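Local structure of putative uncharacterized protein PH0594 (Pyrococcus horikoshii, 4HXF) at residues I381-G386 with Y395-M400. The protein probably cleaves peptides as a serine peptidase of the prolyl oligopeptidase family, an acylaminoacyl peptidase with a beta-propeller and an alpha/beta-hydrolase domain, working as a hexamer. Numbering follows the deposited sequence.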
loop_
_atom_site.group_PDB
_atom_site.type_symbol
_atom_site.label_atom_id
_atom_site.label_comp_id
_atom_site.label_asym_id
_atom_site.label_seq_id
_atom_site.Cartn_x
_atom_site.Cartn_y
_atom_site.Cartn_z
ATOM N N ILE A 381 17.324 -44.428 21.973
ATOM C CA ILE A 381 16.967 -43.146 22.552
ATOM C C ILE A 381 15.994 -43.353 23.725
ATOM O O ILE A 381 14.870 -43.945 23.508
ATOM C CB ILE A 381 16.270 -42.209 21.574
ATOM C CG1 ILE A 381 17.227 -41.963 20.367
ATOM C CG2 ILE A 381 16.020 -40.838 22.233
ATOM C CD1 ILE A 381 16.610 -41.214 19.161
ATOM N N VAL A 382 16.411 -42.870 24.889
ATOM C CA VAL A 382 15.564 -42.853 26.079
ATOM C C VAL A 382 14.793 -41.542 26.089
ATOM O O VAL A 382 15.429 -40.456 26.077
ATOM C CB VAL A 382 16.363 -43.013 27.346
ATOM C CG1 VAL A 382 15.428 -43.009 28.601
ATOM C CG2 VAL A 382 17.148 -44.354 27.305
ATOM N N PHE A 383 13.440 -41.620 26.130
ATOM C CA PHE A 383 12.649 -40.438 26.274
ATOM C C PHE A 383 12.109 -40.314 27.720
ATOM O O PHE A 383 11.695 -41.321 28.283
ATOM C CB PHE A 383 11.418 -40.451 25.364
ATOM C CG PHE A 383 11.714 -40.116 23.916
ATOM C CD1 PHE A 383 11.268 -38.897 23.385
ATOM C CD2 PHE A 383 12.366 -41.020 23.092
ATOM C CE1 PHE A 383 11.496 -38.632 22.049
ATOM C CE2 PHE A 383 12.591 -40.771 21.722
ATOM C CZ PHE A 383 12.164 -39.550 21.241
ATOM N N VAL A 384 12.113 -39.095 28.253
ATOM C CA VAL A 384 11.597 -38.852 29.580
ATOM C C VAL A 384 10.506 -37.839 29.497
ATOM O O VAL A 384 10.687 -36.689 29.021
ATOM C CB VAL A 384 12.734 -38.288 30.523
ATOM C CG1 VAL A 384 12.172 -38.030 31.972
ATOM C CG2 VAL A 384 13.926 -39.290 30.535
ATOM N N HIS A 385 9.334 -38.190 30.030
ATOM C CA HIS A 385 8.207 -37.255 29.931
ATOM C C HIS A 385 8.340 -36.110 30.955
ATOM O O HIS A 385 9.103 -36.197 31.985
ATOM C CB HIS A 385 6.804 -37.927 30.120
ATOM C CG HIS A 385 6.532 -38.564 31.471
ATOM N ND1 HIS A 385 6.304 -37.787 32.614
ATOM C CD2 HIS A 385 6.321 -39.874 31.819
ATOM C CE1 HIS A 385 6.047 -38.602 33.617
ATOM N NE2 HIS A 385 6.034 -39.895 33.175
ATOM N N GLY A 386 7.577 -35.046 30.669
ATOM C CA GLY A 386 7.560 -33.868 31.569
ATOM C C GLY A 386 6.707 -34.039 32.842
ATOM O O GLY A 386 6.150 -35.154 33.133
ATOM N N TYR A 395 -0.499 -42.324 23.640
ATOM C CA TYR A 395 -0.793 -41.223 22.746
ATOM C C TYR A 395 0.274 -41.177 21.621
ATOM O O TYR A 395 1.279 -41.886 21.695
ATOM C CB TYR A 395 -0.877 -39.929 23.524
ATOM C CG TYR A 395 0.406 -39.291 24.042
ATOM C CD1 TYR A 395 0.821 -39.490 25.381
ATOM C CD2 TYR A 395 1.168 -38.450 23.283
ATOM C CE1 TYR A 395 1.928 -38.865 25.875
ATOM C CE2 TYR A 395 2.345 -37.945 23.747
ATOM C CZ TYR A 395 2.692 -38.120 25.056
ATOM O OH TYR A 395 3.833 -37.496 25.511
ATOM N N PHE A 396 0.012 -40.344 20.592
ATOM C CA PHE A 396 0.772 -40.364 19.406
ATOM C C PHE A 396 1.951 -39.443 19.605
ATOM O O PHE A 396 1.751 -38.226 19.762
ATOM C CB PHE A 396 -0.092 -39.923 18.220
ATOM C CG PHE A 396 0.686 -39.923 16.904
ATOM C CD1 PHE A 396 0.860 -41.093 16.212
ATOM C CD2 PHE A 396 1.186 -38.728 16.392
ATOM C CE1 PHE A 396 1.571 -41.123 14.971
ATOM C CE2 PHE A 396 1.939 -38.749 15.241
ATOM C CZ PHE A 396 2.085 -39.924 14.534
ATOM N N LYS A 397 3.160 -40.005 19.640
ATOM C CA LYS A 397 4.362 -39.135 19.900
ATOM C C LYS A 397 5.268 -39.124 18.675
ATOM O O LYS A 397 5.928 -40.124 18.309
ATOM C CB LYS A 397 5.163 -39.547 21.117
ATOM C CG LYS A 397 6.467 -38.694 21.315
ATOM C CD LYS A 397 6.325 -37.342 21.926
ATOM C CE LYS A 397 7.727 -36.710 22.290
ATOM N NZ LYS A 397 7.656 -35.210 22.418
ATOM N N TYR A 398 5.185 -38.034 17.919
ATOM C CA TYR A 398 5.824 -37.940 16.603
ATOM C C TYR A 398 7.296 -38.309 16.589
ATOM O O TYR A 398 7.685 -39.163 15.716
ATOM C CB TYR A 398 5.720 -36.525 16.112
ATOM C CG TYR A 398 6.167 -36.293 14.682
ATOM C CD1 TYR A 398 5.392 -36.597 13.649
ATOM C CD2 TYR A 398 7.425 -35.732 14.440
ATOM C CE1 TYR A 398 5.771 -36.364 12.337
ATOM C CE2 TYR A 398 7.817 -35.510 13.170
ATOM C CZ TYR A 398 6.984 -35.785 12.121
ATOM O OH TYR A 398 7.356 -35.491 10.826
ATOM N N GLU A 399 8.041 -37.795 17.591
ATOM C CA GLU A 399 9.453 -38.025 17.556
ATOM C C GLU A 399 9.760 -39.505 17.716
ATOM O O GLU A 399 10.770 -40.005 17.210
ATOM C CB GLU A 399 10.217 -37.292 18.609
ATOM C CG GLU A 399 10.225 -35.810 18.501
ATOM C CD GLU A 399 9.032 -35.149 19.149
ATOM O OE1 GLU A 399 7.954 -35.773 19.293
ATOM O OE2 GLU A 399 9.189 -33.932 19.461
ATOM N N MET A 400 8.891 -40.258 18.457
ATOM C CA MET A 400 9.197 -41.639 18.679
ATOM C C MET A 400 9.019 -42.422 17.427
ATOM O O MET A 400 9.789 -43.270 17.077
ATOM C CB MET A 400 8.312 -42.215 19.800
ATOM C CG MET A 400 8.647 -41.518 21.113
ATOM S SD MET A 400 7.584 -42.314 22.402
ATOM C CE MET A 400 8.273 -41.514 23.860
#
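In the beta-alpha-beta unit of the alpha/beta-hydrolase domain, made of strand 378-384, helix 398-405 and strand 409-413, Phe383 of the strand meets Glu399 and Met400 in the first turn of the helix. Met400 lies across one face of the Phe383 ring, with CG 4.0 Å from the ring centroid and only 8° off the normal, a CH-pi contact. SD stands farther off above the same face, 5.0 Å from the centroid, a Met-aromatic contact. Extended beyond CG (chi2 -178°), the Met400 chain runs past Phe383 in the opposite direction and brings CE to 3.6 Å from Phe383 CB. Glu399 comes to the ring edge instead, CB lying 3.9 Å from Phe383 CE1. Its chain then bends at chi2 (86°), taking the carboxylate away from the ring to pair with Lys397 NZ, 3.2 Å from Glu399 OE1, and with Arg592 through OE2. Beyond the strand, Gly386 touches the bound inhibitor. A leucine in place of Phe383 would probably deprive Met400 of the flat surface under CG and SD and leave a gap beside Glu399 CB. Helix 586-605 also packs here, Phe596 touching Phe383 and Tyr593 touching Glu399. Strand 378-384 lies between parallel strands 409-413 and 460-465, whose Ile410 and Thr463 touch Phe383; Ile410 also meets Met400.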